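Local coordinates for protein minor fimbrium subunit Mfa5 (Porphyromonas gingivalis ATCC 33277, PDB 6TO1) that serves as an accessory subunit of the minor fimbriae, cell-surface pili that mediate biofilm formation and adhesion to host cells and other oral bacteria, at residues 587-592 against 628-633; 157-162 against 396-401; 289-294 against 335-340. All blocks are in the same frame, centred on the assembly; numbering follows the deposited sequence.

Contact 1. Residues 587-592 against 628-633; sequences TTEALQ and ISWKKP
Trp-630 holds CG between its backbone N and carbonyl carbon (chi1 71°), whereas Glu-589 keeps CG beside its own N and bends at chi2 (70°), turning CD toward the indole. The two side chains lie side by side and point the same way. NE1 of Trp-630 donates to OE1 of Glu-589 over 2.9 Å. The oxygen sits at the ring edge, in the indole plane, and accepts through its anti lone pair, the one facing away from OE2, while the carboxylate plane is turned 75° from the ring. The same edge receives a backbone oxygen, O of Thr-588, 3.2 Å from CD1 of Trp-630. Lys-631, in one of its two modelled conformers, lays CG over the centre of one indole face and brings CD to 3.6 Å from CG of Glu-589, so the glutamate stem is packed while the carboxylate is bonded to the indole.

This is a meeting of two loops where strand 624-628 ends and strand 592-596 begins, near the C-terminal end of the modelled chain, beside the mixed sheet that holds strand 634-643. Gln-592 and Ile-628 form an antiparallel hydrogen-bonded pair: N of Gln-592 reaches O of Ile-628 at 2.8 Å, and N of Ile-628 returns to O of Gln-592 at 3.0 Å. Between this pair and the indole, two waters add further links. One donates to O of Thr-588 and accepts from N of Trp-630 and NE2 of Gln-592; that amide also donates to O of Ala-590 at 2.8 Å, which folds the glutamine back over its own loop. The second links O of Glu-589 to OG of Ser-629, the hydroxyl that accepts from N of Lys-632 in an ST motif. The ammonium of Lys-632 turns away to a salt bridge with Asp-482.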
loop_
_atom_site.group_PDB
_atom_site.type_symbol
_atom_site.label_atom_id
_atom_site.label_comp_id
_atom_site.label_asym_id
_atom_site.label_seq_id
_atom_site.Cartn_x
_atom_site.Cartn_y
_atom_site.Cartn_z
ATOM N N THR A 587 -23.803 -27.918 22.010
ATOM C CA THR A 587 -23.176 -27.569 23.275
ATOM C C THR A 587 -22.672 -28.783 24.023
ATOM O O THR A 587 -22.145 -28.629 25.131
ATOM C CB THR A 587 -24.154 -26.784 24.155
ATOM O OG1 THR A 587 -25.197 -27.649 24.617
ATOM C CG2 THR A 587 -24.767 -25.648 23.360
ATOM N N THR A 588 -22.806 -29.979 23.451
ATOM C CA THR A 588 -22.326 -31.168 24.129
ATOM C C THR A 588 -21.699 -32.147 23.148
ATOM O O THR A 588 -22.033 -32.185 21.960
ATOM C CB THR A 588 -23.458 -31.886 24.907
ATOM O OG1 THR A 588 -22.902 -33.010 25.598
ATOM C CG2 THR A 588 -24.557 -32.343 23.952
ATOM N N GLU A 589 -20.778 -32.937 23.675
ATOM C CA GLU A 589 -20.187 -34.052 22.959
ATOM C C GLU A 589 -20.848 -35.373 23.333
ATOM O O GLU A 589 -20.485 -36.412 22.780
ATOM C CB GLU A 589 -18.683 -34.080 23.230
ATOM C CG GLU A 589 -17.919 -32.847 22.617
ATOM C CD GLU A 589 -18.199 -31.484 23.300
ATOM O OE1 GLU A 589 -18.823 -30.579 22.675
ATOM O OE2 GLU A 589 -17.759 -31.290 24.453
ATOM N N ALA A 590 -21.814 -35.357 24.253
ATOM C CA ALA A 590 -22.509 -36.582 24.626
ATOM C C ALA A 590 -23.500 -36.942 23.529
ATOM O O ALA A 590 -24.194 -36.074 22.989
ATOM C CB ALA A 590 -23.234 -36.425 25.957
ATOM N N LEU A 591 -23.531 -38.220 23.161
ATOM C CA LEU A 591 -24.475 -38.652 22.143
ATOM C C LEU A 591 -25.896 -38.349 22.594
ATOM O O LEU A 591 -26.242 -38.500 23.773
ATOM C CB LEU A 591 -24.310 -40.138 21.864
ATOM C CG LEU A 591 -22.973 -40.637 21.355
ATOM C CD1 LEU A 591 -23.001 -42.160 21.306
ATOM C CD2 LEU A 591 -22.673 -40.046 19.997
ATOM N N GLN A 592 -26.698 -37.872 21.656
ATOM C CA GLN A 592 -28.136 -37.758 21.817
ATOM C C GLN A 592 -28.758 -39.026 21.226
ATOM O O GLN A 592 -28.559 -39.327 20.037
ATOM C CB GLN A 592 -28.670 -36.515 21.117
ATOM C CG GLN A 592 -28.137 -35.185 21.671
ATOM C CD GLN A 592 -27.094 -34.544 20.765
ATOM O OE1 GLN A 592 -27.435 -33.896 19.775
ATOM N NE2 GLN A 592 -25.824 -34.736 21.096
ATOM N N ILE A 628 -26.200 -39.942 18.256
ATOM C CA ILE A 628 -25.418 -39.091 17.363
ATOM C C ILE A 628 -25.001 -37.824 18.102
ATOM O O ILE A 628 -25.589 -37.433 19.116
ATOM C CB ILE A 628 -26.197 -38.713 16.080
ATOM C CG1 ILE A 628 -27.549 -38.079 16.431
ATOM C CG2 ILE A 628 -26.377 -39.930 15.195
ATOM C CD1 ILE A 628 -28.366 -37.681 15.219
ATOM N N SER A 629 -23.957 -37.178 17.571
ATOM C CA SER A 629 -23.474 -35.913 18.117
ATOM C C SER A 629 -22.804 -35.134 16.991
ATOM O O SER A 629 -22.610 -35.649 15.890
ATOM C CB SER A 629 -22.464 -36.117 19.240
ATOM O OG SER A 629 -21.233 -36.617 18.693
ATOM N N TRP A 630 -22.375 -33.908 17.294
ATOM C CA TRP A 630 -21.643 -33.135 16.293
ATOM C C TRP A 630 -20.300 -33.756 15.944
ATOM O O TRP A 630 -19.806 -33.536 14.831
ATOM C CB TRP A 630 -21.469 -31.694 16.760
ATOM C CG TRP A 630 -20.533 -31.434 17.869
ATOM C CD1 TRP A 630 -20.845 -31.273 19.183
ATOM C CD2 TRP A 630 -19.128 -31.202 17.756
ATOM N NE1 TRP A 630 -19.716 -30.980 19.908
ATOM C CE2 TRP A 630 -18.645 -30.942 19.053
ATOM C CE3 TRP A 630 -18.224 -31.215 16.680
ATOM C CZ2 TRP A 630 -17.300 -30.682 19.311
ATOM C CZ3 TRP A 630 -16.879 -30.954 16.940
ATOM C CH2 TRP A 630 -16.435 -30.693 18.248
ATOM N N LYS A 631 -19.719 -34.556 16.834
ATOM C CA LYS A 631 -18.478 -35.247 16.515
ATOM C C LYS A 631 -18.697 -36.611 15.875
ATOM O O LYS A 631 -17.801 -37.118 15.194
ATOM C CB LYS A 631 -17.627 -35.423 17.775
ATOM C CG LYS A 631 -17.288 -34.122 18.484
ATOM C CD LYS A 631 -16.444 -34.376 19.733
ATOM C CE LYS A 631 -14.950 -34.250 19.448
ATOM N NZ LYS A 631 -14.481 -35.205 18.422
ATOM N N LYS A 632 -19.853 -37.228 16.089
ATOM C CA LYS A 632 -20.153 -38.549 15.539
ATOM C C LYS A 632 -21.574 -38.463 14.999
ATOM O O LYS A 632 -22.536 -38.863 15.662
ATOM C CB LYS A 632 -20.003 -39.632 16.611
ATOM C CG LYS A 632 -18.560 -39.826 17.078
ATOM C CD LYS A 632 -17.643 -40.268 15.934
ATOM C CE LYS A 632 -16.178 -40.407 16.414
ATOM N NZ LYS A 632 -15.284 -40.661 15.242
ATOM N N PRO A 633 -21.743 -37.912 13.797
ATOM C CA PRO A 633 -23.071 -37.450 13.368
ATOM C C PRO A 633 -23.851 -38.416 12.497
ATOM O O PRO A 633 -24.914 -38.022 12.014
ATOM C CB PRO A 633 -22.706 -36.200 12.558
ATOM C CG PRO A 633 -21.467 -36.664 11.817
ATOM C CD PRO A 633 -20.674 -37.398 12.908
HETATM O O HOH W 1 -23.651 -32.992 19.911
HETATM O O HOH W 2 -19.437 -37.352 20.560
#

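Contact 2. Residues 157-162 against 396-401; sequences VKKMLP and AFDNIA
Lys-159 and Met-160, neighbours in the last turn of helix 143-160, supply the whole share of 157-162 in the contact with 396-401, and they divide the work by chemistry. Lys-159 starts out extended, CG anti to the backbone N (chi1 -165°), then bends at chi3, which turns CE toward the loop; NZ beyond it lies among oxygens. NZ of Lys-159 donates to O of Ala-396 at 2.8 Å, approaching from a tilt to the carbonyl plane, and forms a salt bridge with OD1 of Asp-398 at 3.1 Å, met on the syn side but out of the carboxylate plane. A further bond, to O of Ala-394, places the amine at the C-terminal end of helix 390-395. Its methylene stem is close too, with CD of Lys-159 3.2 Å from O of Phe-397.

Met-160 supplies the apolar half. CG of Met-160 touches CG2 of Ile-400 at 3.7 Å, and SD of Met-160 stands 5.3 Å from the centroid of the Phe-397 ring in an oblique Met-aromatic contact. The Phe-397 ring is also met edge-to-face by Phe-156 and His-359, which ties the loop to the von Willebrand factor A core.

Two backbone carbonyls and one carboxylate around a single amine probably keep Lys-159 protonated, and the carbonyl end of helix 390-395 would add to that pull, partly against the nearby charge of Arg-155.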
loop_
_atom_site.group_PDB
_atom_site.type_symbol
_atom_site.label_atom_id
_atom_site.label_comp_id
_atom_site.label_asym_id
_atom_site.label_seq_id
_atom_site.Cartn_x
_atom_site.Cartn_y
_atom_site.Cartn_z
ATOM N N VAL A 157 1.746 26.969 0.979
ATOM C CA VAL A 157 1.800 26.371 2.312
ATOM C C VAL A 157 0.503 25.629 2.609
ATOM O O VAL A 157 0.510 24.468 3.028
ATOM C CB VAL A 157 2.090 27.445 3.373
ATOM C CG1 VAL A 157 1.805 26.915 4.756
ATOM C CG2 VAL A 157 3.551 27.926 3.242
ATOM N N LYS A 158 -0.624 26.288 2.390
ATOM C CA LYS A 158 -1.911 25.683 2.715
ATOM C C LYS A 158 -2.234 24.492 1.832
ATOM O O LYS A 158 -2.871 23.545 2.292
ATOM C CB LYS A 158 -3.001 26.738 2.592
ATOM C CG LYS A 158 -2.847 27.863 3.597
ATOM C CD LYS A 158 -3.873 28.953 3.338
ATOM C CE LYS A 158 -3.689 30.141 4.261
ATOM N NZ LYS A 158 -4.511 31.304 3.805
ATOM N N LYS A 159 -1.809 24.521 0.569
ATOM C CA LYS A 159 -2.016 23.393 -0.324
ATOM C C LYS A 159 -1.186 22.184 0.084
ATOM O O LYS A 159 -1.657 21.041 0.006
ATOM C CB LYS A 159 -1.688 23.840 -1.754
ATOM C CG LYS A 159 -2.172 22.920 -2.824
ATOM C CD LYS A 159 -1.746 23.447 -4.181
ATOM C CE LYS A 159 -2.772 24.398 -4.765
ATOM N NZ LYS A 159 -2.352 24.808 -6.142
ATOM N N MET A 160 0.042 22.397 0.539
ATOM C CA MET A 160 0.887 21.272 0.922
ATOM C C MET A 160 0.620 20.802 2.343
ATOM O O MET A 160 0.945 19.662 2.663
ATOM C CB MET A 160 2.348 21.671 0.693
ATOM C CG MET A 160 2.680 21.818 -0.811
ATOM S SD MET A 160 4.541 22.119 -0.970
ATOM C CE MET A 160 4.855 23.430 -0.582
ATOM N N LEU A 161 0.030 21.638 3.188
ATOM C CA LEU A 161 -0.308 21.257 4.555
ATOM C C LEU A 161 -1.812 21.409 4.761
ATOM O O LEU A 161 -2.266 22.208 5.586
ATOM C CB LEU A 161 0.471 22.105 5.550
ATOM C CG LEU A 161 1.977 21.872 5.635
ATOM C CD1 LEU A 161 2.645 22.990 6.450
ATOM C CD2 LEU A 161 2.281 20.511 6.221
ATOM N N PRO A 162 -2.614 20.664 4.005
ATOM C CA PRO A 162 -4.073 20.892 4.025
ATOM C C PRO A 162 -4.750 20.559 5.361
ATOM O O PRO A 162 -5.854 21.060 5.615
ATOM C CB PRO A 162 -4.583 19.975 2.904
ATOM C CG PRO A 162 -3.559 18.895 2.811
ATOM C CD PRO A 162 -2.225 19.586 3.076
ATOM N N ALA A 396 -0.076 25.106 -9.042
ATOM C CA ALA A 396 1.193 24.537 -8.611
ATOM C C ALA A 396 1.094 23.776 -7.289
ATOM O O ALA A 396 0.365 24.160 -6.373
ATOM C CB ALA A 396 2.237 25.650 -8.462
ATOM N N PHE A 397 1.897 22.708 -7.188
ATOM C CA PHE A 397 2.130 21.963 -5.933
ATOM C C PHE A 397 0.854 21.294 -5.423
ATOM O O PHE A 397 0.581 21.279 -4.219
ATOM C CB PHE A 397 2.759 22.854 -4.849
ATOM C CG PHE A 397 4.017 23.532 -5.324
ATOM C CD1 PHE A 397 5.114 22.770 -5.677
ATOM C CD2 PHE A 397 4.070 24.894 -5.489
ATOM C CE1 PHE A 397 6.240 23.356 -6.170
ATOM C CE2 PHE A 397 5.212 25.493 -5.988
ATOM C CZ PHE A 397 6.282 24.722 -6.335
ATOM N N ASP A 398 0.094 20.701 -6.343
ATOM C CA ASP A 398 -1.200 20.127 -5.977
ATOM C C ASP A 398 -1.042 18.878 -5.115
ATOM O O ASP A 398 -1.804 18.677 -4.161
ATOM C CB ASP A 398 -1.999 19.789 -7.238
ATOM C CG ASP A 398 -2.901 20.921 -7.690
ATOM O OD1 ASP A 398 -3.089 21.891 -6.920
ATOM O OD2 ASP A 398 -3.423 20.838 -8.827
ATOM N N ASN A 399 -0.085 18.010 -5.447
ATOM C CA ASN A 399 0.126 16.767 -4.695
ATOM C C ASN A 399 1.619 16.606 -4.447
ATOM O O ASN A 399 2.298 15.826 -5.118
ATOM C CB ASN A 399 -0.446 15.571 -5.434
ATOM C CG ASN A 399 -1.946 15.617 -5.521
ATOM O OD1 ASN A 399 -2.502 16.046 -6.532
ATOM N ND2 ASN A 399 -2.618 15.192 -4.455
ATOM N N ILE A 400 2.137 17.357 -3.476
ATOM C CA ILE A 400 3.558 17.250 -3.198
ATOM C C ILE A 400 3.875 15.911 -2.559
ATOM O O ILE A 400 4.993 15.401 -2.688
ATOM C CB ILE A 400 4.026 18.419 -2.319
ATOM C CG1 ILE A 400 5.555 18.528 -2.388
ATOM C CG2 ILE A 400 3.585 18.260 -0.893
ATOM C CD1 ILE A 400 6.060 19.006 -3.773
ATOM N N ALA A 401 2.905 15.316 -1.872
ATOM C CA ALA A 401 3.116 14.076 -1.154
ATOM C C ALA A 401 2.612 12.923 -2.006
ATOM O O ALA A 401 1.457 12.922 -2.437
ATOM C CB ALA A 401 2.390 14.077 0.192
#

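Contact 3. Residues 289-294 against 335-340; sequences NYPTHS and YYYYFP
Asn-289 spreads its side chain flat over the ring of Tyr-335. CB of Asn-289 stands almost exactly above the centre of the Tyr-335 ring, 3.6 Å from its centroid and 2° off the normal, a CH-pi contact. The amide beyond it is stacked nearly parallel to the ring, the two planes 6° apart, with CG of Asn-289 3.6 Å from CZ of Tyr-335. CG of Asn-289 lies anti to the carbonyl carbon (chi1 -76°), which places it nearest the CZ end of the ring; chi2 then turns the amide flat to it. ND2 is fixed from outside by a hydrogen bond to the hydroxyl of Tyr-327.

Tyr-337, two residues on and within strand 336-338, turns to the same loop. OH of Tyr-337 donates to O of Asn-289 at 2.6 Å; the oxygen lies at the edge of the ring, in its plane, while the hydroxyl stands well above the plane of the carbonyl. Backbone hydrogen bonds of both Tyr-335 and Tyr-337 with Lys-296 belong to the parallel pairing of strands 296-298 and 336-338 within a small mixed sheet. The loop 289-294 therefore leads into one strand of this sheet while packing on side chains of, and just before, its neighbour. A few residues upstream lie the calcium ligands Asn-280, Asn-281, Thr-284 and Leu-286, which Asp-319 completes.

Pro-291 sets CG over one face of the Tyr-337 ring, the two side chains crossing at about a right angle. CB of Pro-291 comes to 3.7 Å from CE2 of Tyr-337, and CD of Pro-291 to 3.5 Å from OH of Tyr-337. The proline also rests on Ala-270 of helix 262-272.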
loop_
_atom_site.group_PDB
_atom_site.type_symbol
_atom_site.label_atom_id
_atom_site.label_comp_id
_atom_site.label_asym_id
_atom_site.label_seq_id
_atom_site.Cartn_x
_atom_site.Cartn_y
_atom_site.Cartn_z
ATOM N N ASN A 289 36.116 49.012 -15.000
ATOM C CA ASN A 289 36.158 48.753 -16.431
ATOM C C ASN A 289 34.893 48.006 -16.840
ATOM O O ASN A 289 34.405 47.145 -16.101
ATOM C CB ASN A 289 37.391 47.937 -16.781
ATOM C CG ASN A 289 38.642 48.788 -16.770
ATOM O OD1 ASN A 289 38.858 49.593 -17.658
ATOM N ND2 ASN A 289 39.469 48.607 -15.766
ATOM N N TYR A 290 34.360 48.333 -18.016
ATOM C CA TYR A 290 33.096 47.741 -18.441
ATOM C C TYR A 290 33.294 46.636 -19.477
ATOM O O TYR A 290 34.301 46.602 -20.193
ATOM C CB TYR A 290 32.182 48.841 -18.993
ATOM C CG TYR A 290 31.626 49.721 -17.902
ATOM C CD1 TYR A 290 30.448 49.392 -17.250
ATOM C CD2 TYR A 290 32.299 50.869 -17.494
ATOM C CE1 TYR A 290 29.950 50.178 -16.221
ATOM C CE2 TYR A 290 31.796 51.663 -16.485
ATOM C CZ TYR A 290 30.632 51.317 -15.854
ATOM O OH TYR A 290 30.132 52.087 -14.840
ATOM N N PRO A 291 32.361 45.690 -19.545
ATOM C CA PRO A 291 32.587 44.479 -20.343
ATOM C C PRO A 291 32.378 44.676 -21.838
ATOM O O PRO A 291 31.665 45.569 -22.297
ATOM C CB PRO A 291 31.559 43.483 -19.793
ATOM C CG PRO A 291 30.524 44.324 -19.149
ATOM C CD PRO A 291 31.202 45.551 -18.649
ATOM N N THR A 292 33.045 43.806 -22.579
ATOM C CA THR A 292 32.920 43.671 -24.019
ATOM C C THR A 292 32.613 42.216 -24.340
ATOM O O THR A 292 32.526 41.360 -23.450
ATOM C CB THR A 292 34.213 44.100 -24.726
ATOM O OG1 THR A 292 35.234 43.128 -24.451
ATOM C CG2 THR A 292 34.646 45.471 -24.276
ATOM N N HIS A 293 32.466 41.910 -25.644
ATOM C CA HIS A 293 32.174 40.531 -26.009
ATOM C C HIS A 293 33.270 39.560 -25.591
ATOM O O HIS A 293 33.016 38.348 -25.520
ATOM C CB HIS A 293 31.933 40.423 -27.523
ATOM C CG HIS A 293 30.593 40.928 -27.953
ATOM N ND1 HIS A 293 29.415 40.338 -27.547
ATOM C CD2 HIS A 293 30.242 41.973 -28.738
ATOM C CE1 HIS A 293 28.395 41.007 -28.054
ATOM N NE2 HIS A 293 28.870 41.994 -28.792
ATOM N N SER A 294 34.479 40.043 -25.328
ATOM C CA SER A 294 35.589 39.182 -24.935
ATOM C C SER A 294 35.731 39.035 -23.421
ATOM O O SER A 294 36.588 38.278 -22.965
ATOM C CB SER A 294 36.900 39.729 -25.510
ATOM O OG SER A 294 36.834 39.709 -26.929
ATOM N N TYR A 335 38.803 41.694 -18.949
ATOM C CA TYR A 335 38.037 42.055 -17.764
ATOM C C TYR A 335 37.137 40.896 -17.344
ATOM O O TYR A 335 36.622 40.124 -18.178
ATOM C CB TYR A 335 37.253 43.348 -17.944
ATOM C CG TYR A 335 38.125 44.471 -18.417
ATOM C CD1 TYR A 335 39.337 44.751 -17.788
ATOM C CD2 TYR A 335 37.763 45.234 -19.512
ATOM C CE1 TYR A 335 40.163 45.774 -18.253
ATOM C CE2 TYR A 335 38.593 46.252 -19.986
ATOM C CZ TYR A 335 39.783 46.507 -19.353
ATOM O OH TYR A 335 40.588 47.540 -19.832
ATOM N N TYR A 336 37.065 40.735 -16.015
ATOM C CA TYR A 336 36.491 39.580 -15.335
ATOM C C TYR A 336 35.457 40.066 -14.329
ATOM O O TYR A 336 35.701 41.040 -13.609
ATOM C CB TYR A 336 37.575 38.771 -14.603
ATOM C CG TYR A 336 38.563 38.188 -15.552
ATOM C CD1 TYR A 336 38.538 36.841 -15.848
ATOM C CD2 TYR A 336 39.494 38.995 -16.208
ATOM C CE1 TYR A 336 39.425 36.290 -16.756
ATOM C CE2 TYR A 336 40.373 38.452 -17.122
ATOM C CZ TYR A 336 40.341 37.116 -17.385
ATOM O OH TYR A 336 41.224 36.573 -18.283
ATOM N N TYR A 337 34.314 39.371 -14.262
ATOM C CA TYR A 337 33.181 39.825 -13.464
ATOM C C TYR A 337 32.549 38.636 -12.772
ATOM O O TYR A 337 32.267 37.627 -13.431
ATOM C CB TYR A 337 32.105 40.509 -14.324
ATOM C CG TYR A 337 32.650 41.663 -15.106
ATOM C CD1 TYR A 337 32.575 42.954 -14.606
ATOM C CD2 TYR A 337 33.299 41.451 -16.301
ATOM C CE1 TYR A 337 33.113 44.014 -15.292
ATOM C CE2 TYR A 337 33.845 42.504 -16.996
ATOM C CZ TYR A 337 33.746 43.776 -16.483
ATOM O OH TYR A 337 34.313 44.817 -17.209
ATOM N N TYR A 338 32.327 38.747 -11.459
ATOM C CA TYR A 338 31.474 37.778 -10.783
ATOM C C TYR A 338 30.051 37.932 -11.317
ATOM O O TYR A 338 29.598 39.037 -11.633
ATOM C CB TYR A 338 31.533 37.968 -9.264
ATOM C CG TYR A 338 32.941 37.775 -8.703
ATOM C CD1 TYR A 338 33.442 36.506 -8.421
ATOM C CD2 TYR A 338 33.773 38.873 -8.479
ATOM C CE1 TYR A 338 34.734 36.338 -7.944
ATOM C CE2 TYR A 338 35.047 38.717 -7.963
ATOM C CZ TYR A 338 35.532 37.455 -7.733
ATOM O OH TYR A 338 36.807 37.292 -7.236
ATOM N N PHE A 339 29.357 36.808 -11.441
ATOM C CA PHE A 339 28.062 36.702 -12.103
ATOM C C PHE A 339 27.125 35.986 -11.142
ATOM O O PHE A 339 27.018 34.749 -11.165
ATOM C CB PHE A 339 28.242 35.965 -13.431
ATOM C CG PHE A 339 26.984 35.803 -14.247
ATOM C CD1 PHE A 339 25.890 36.636 -14.083
ATOM C CD2 PHE A 339 26.930 34.810 -15.196
ATOM C CE1 PHE A 339 24.752 36.463 -14.838
ATOM C CE2 PHE A 339 25.809 34.621 -15.967
ATOM C CZ PHE A 339 24.707 35.448 -15.788
ATOM N N PRO A 340 26.459 36.724 -10.247
ATOM C CA PRO A 340 25.642 36.046 -9.222
ATOM C C PRO A 340 24.588 35.096 -9.743
ATOM O O PRO A 340 24.309 34.094 -9.064
ATOM C CB PRO A 340 25.032 37.226 -8.438
ATOM C CG PRO A 340 26.152 38.209 -8.417
ATOM C CD PRO A 340 26.756 38.122 -9.841
#

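Overall arrangement
Followed from the N terminus, the chain first reaches 157-162, at the end of helix 143-160, and contact 2 closes only when 396-401 returns after helix 390-395. That long loop holds much of the von Willebrand factor A domain, and nested inside it is contact 3, which joins the loop before strand 296-298 to strand 336-338 in a separate small sheet; the nearest atoms of contact 2 and contact 3 are about 21 Å apart. Contact 1 follows in series, closing a 35-residue loop, about half of it strand, near the C-terminal end of the modelled chain. Contact 1 and contact 3 lie on opposite sides of the chain's centre, about 102 Å between their centres.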